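Local coordinates for predicted metal-dependent phosphohydrolase (Magnetospirillum magnetotacticum MS-1, PDB 3KH1) that probably removes the phosphate from deoxyribonucleoside 5'-monophosphates as a metal-dependent phosphohydrolase of the HD-domain family, at the interface of chains A and B. Residues are numbered along the deposited sequence; one frame, centred on the assembly and turned at random. Chains: chain A/B, Predicted metal-dependent phosphohydrolase.

The interface of chains A and B. Residues chain A 16-17, 20, 74, 111, 115, 119; chain B 50, 53-54.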
loop_
_atom_site.group_PDB
_atom_site.type_symbol
_atom_site.label_atom_id
_atom_site.label_comp_id
_atom_site.label_asym_id
_atom_site.label_seq_id
_atom_site.Cartn_x
_atom_site.Cartn_y
_atom_site.Cartn_z
ATOM N N PHE A 16 9.220 -3.404 -13.364
ATOM C CA PHE A 16 9.012 -3.790 -11.977
ATOM C C PHE A 16 7.650 -3.310 -11.480
ATOM O O PHE A 16 6.906 -4.079 -10.877
ATOM C CB PHE A 16 10.138 -3.219 -11.115
ATOM C CG PHE A 16 10.102 -3.655 -9.673
ATOM C CD1 PHE A 16 10.589 -4.880 -9.283
ATOM C CD2 PHE A 16 9.617 -2.800 -8.711
ATOM C CE1 PHE A 16 10.582 -5.259 -7.970
ATOM C CE2 PHE A 16 9.596 -3.203 -7.373
ATOM C CZ PHE A 16 10.114 -4.421 -7.026
ATOM N N VAL A 17 7.307 -2.049 -11.774
ATOM C CA VAL A 17 6.010 -1.468 -11.420
ATOM C C VAL A 17 4.872 -2.350 -11.926
ATOM O O VAL A 17 3.885 -2.615 -11.183
ATOM C CB VAL A 17 5.872 -0.002 -11.842
ATOM C CG1 VAL A 17 4.427 0.507 -11.623
ATOM C CG2 VAL A 17 6.903 0.909 -11.080
ATOM N N ILE A 20 4.718 -6.055 -10.143
ATOM C CA ILE A 20 4.311 -6.149 -8.744
ATOM C C ILE A 20 2.813 -6.021 -8.559
ATOM O O ILE A 20 2.344 -6.234 -7.435
ATOM C CB ILE A 20 5.143 -5.204 -7.822
ATOM C CG1 ILE A 20 4.865 -3.730 -8.091
ATOM C CG2 ILE A 20 6.639 -5.539 -7.869
ATOM C CD1 ILE A 20 5.555 -2.741 -7.086
ATOM N N ILE A 74 7.602 -2.698 0.401
ATOM C CA ILE A 74 8.287 -3.703 -0.427
ATOM C C ILE A 74 8.514 -5.042 0.272
ATOM O O ILE A 74 8.999 -5.983 -0.359
ATOM C CB ILE A 74 9.604 -3.156 -1.051
ATOM C CG1 ILE A 74 10.665 -2.775 -0.021
ATOM C CG2 ILE A 74 9.265 -1.964 -1.919
ATOM C CD1 ILE A 74 11.504 -3.947 0.539
ATOM N N LEU A 111 14.676 -4.419 -11.619
ATOM C CA LEU A 111 15.047 -3.016 -11.447
ATOM C C LEU A 111 16.428 -2.746 -12.040
ATOM O O LEU A 111 17.217 -3.677 -12.232
ATOM C CB LEU A 111 15.043 -2.651 -9.958
ATOM C CG LEU A 111 13.656 -2.595 -9.313
ATOM C CD1 LEU A 111 13.798 -2.692 -7.787
ATOM C CD2 LEU A 111 12.911 -1.339 -9.789
ATOM N N GLN A 115 19.026 0.047 -7.874
ATOM C CA GLN A 115 17.829 -0.182 -7.140
ATOM C C GLN A 115 17.581 -1.650 -6.840
ATOM O O GLN A 115 17.045 -1.982 -5.785
ATOM C CB GLN A 115 16.623 0.403 -7.891
ATOM C CG GLN A 115 16.540 1.923 -7.865
ATOM C CD GLN A 115 15.343 2.429 -8.595
ATOM O OE1 GLN A 115 15.119 2.073 -9.760
ATOM N NE2 GLN A 115 14.567 3.292 -7.934
ATOM N N TYR A 119 16.812 -2.310 -3.035
ATOM C CA TYR A 119 15.564 -2.859 -2.573
ATOM C C TYR A 119 15.725 -4.276 -1.994
ATOM O O TYR A 119 15.054 -4.641 -1.017
ATOM C CB TYR A 119 14.459 -2.738 -3.626
ATOM C CG TYR A 119 13.942 -1.336 -3.711
ATOM C CD1 TYR A 119 14.593 -0.366 -4.450
ATOM C CD2 TYR A 119 12.851 -0.931 -2.981
ATOM C CE1 TYR A 119 14.145 0.955 -4.485
ATOM C CE2 TYR A 119 12.377 0.363 -3.057
ATOM C CZ TYR A 119 13.027 1.315 -3.796
ATOM O OH TYR A 119 12.539 2.606 -3.827
ATOM N N THR B 50 4.160 2.866 -3.523
ATOM C CA THR B 50 5.403 2.174 -3.853
ATOM C C THR B 50 6.104 2.865 -5.044
ATOM O O THR B 50 7.305 3.093 -5.025
ATOM C CB THR B 50 5.141 0.683 -4.117
ATOM O OG1 THR B 50 4.531 0.093 -2.964
ATOM C CG2 THR B 50 6.439 -0.064 -4.397
ATOM N N PHE B 53 8.282 5.972 -4.225
ATOM C CA PHE B 53 9.671 5.671 -3.875
ATOM C C PHE B 53 10.505 5.211 -5.075
ATOM O O PHE B 53 11.613 5.690 -5.303
ATOM C CB PHE B 53 9.743 4.657 -2.749
ATOM C CG PHE B 53 9.282 5.216 -1.400
ATOM C CD1 PHE B 53 10.067 6.148 -0.731
ATOM C CD2 PHE B 53 8.098 4.788 -0.812
ATOM C CE1 PHE B 53 9.663 6.671 0.488
ATOM C CE2 PHE B 53 7.707 5.302 0.431
ATOM C CZ PHE B 53 8.514 6.225 1.078
ATOM N N LEU B 54 9.949 4.316 -5.890
ATOM C CA LEU B 54 10.675 3.749 -7.047
ATOM C C LEU B 54 11.046 4.818 -8.055
ATOM O O LEU B 54 12.096 4.772 -8.669
ATOM C CB LEU B 54 9.825 2.678 -7.731
ATOM C CG LEU B 54 9.617 1.388 -6.897
ATOM C CD1 LEU B 54 8.498 0.547 -7.595
ATOM C CD2 LEU B 54 10.892 0.568 -6.714
HETATM O O HOH W 1 14.307 4.170 -5.213
#
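The side-chain amide nitrogen NE2 of A:Gln115 donates to the backbone carbonyl O of B:Leu54 at 3.0 Å and also meets water 1. The direct bond is fairly straight, 160° at the hydrogen, and the acceptor lies almost exactly in the plane of the glutamine amide, while NE2 stands 17° off the carbonyl plane. The glutamine chain, extended beyond CG, carries the amide out from helix 113-128 to the end of partner helix 41-54, where it caps a terminal carbonyl. Water 1 is shared further with the phenol OH of A:Tyr119, 2.7 Å away, and with the backbone O of B:Phe53, and it lies in the plane of the tyrosine ring at its edge. An alanine in place of A:Gln115 would probably leave the B:Leu54 carbonyl without this donor and water 1 more loosely held.

Beside this polar cluster, B:Leu54 pushes its forked tip into an apolar pocket of chain A. Methyl CD2 lies over one face of the A:Tyr119 ring, 4.0 Å from the centroid and displaced toward the hydroxyl-bearing CZ. The other methyl, CD1 of B:Leu54, lies in plane at the edge of the A:Phe16 ring, 3.7 Å from CD2 of A:Phe16, and also packs against CG2 of A:Val17. The A:Phe16 ring is itself sandwiched within its own chain, with CG2 of A:Ile20 against one face and CG of A:Leu111 against the other, which should restrict its rotation and present that edge to the leucine. One turn earlier, CG2 of B:Thr50 meets CD1 of A:Ile20 tip to tip at 3.9 Å; with CG1 between the backbone N and the carbonyl carbon (chi1 68°) and the chain extended beyond it, the isoleucine reaches toward the threonine methyl. Repeated by two-fold symmetry with the chains exchanged, this knob-in-pocket packing with its polar rim helps join two HD-domain subunits in what may be the functional dimer.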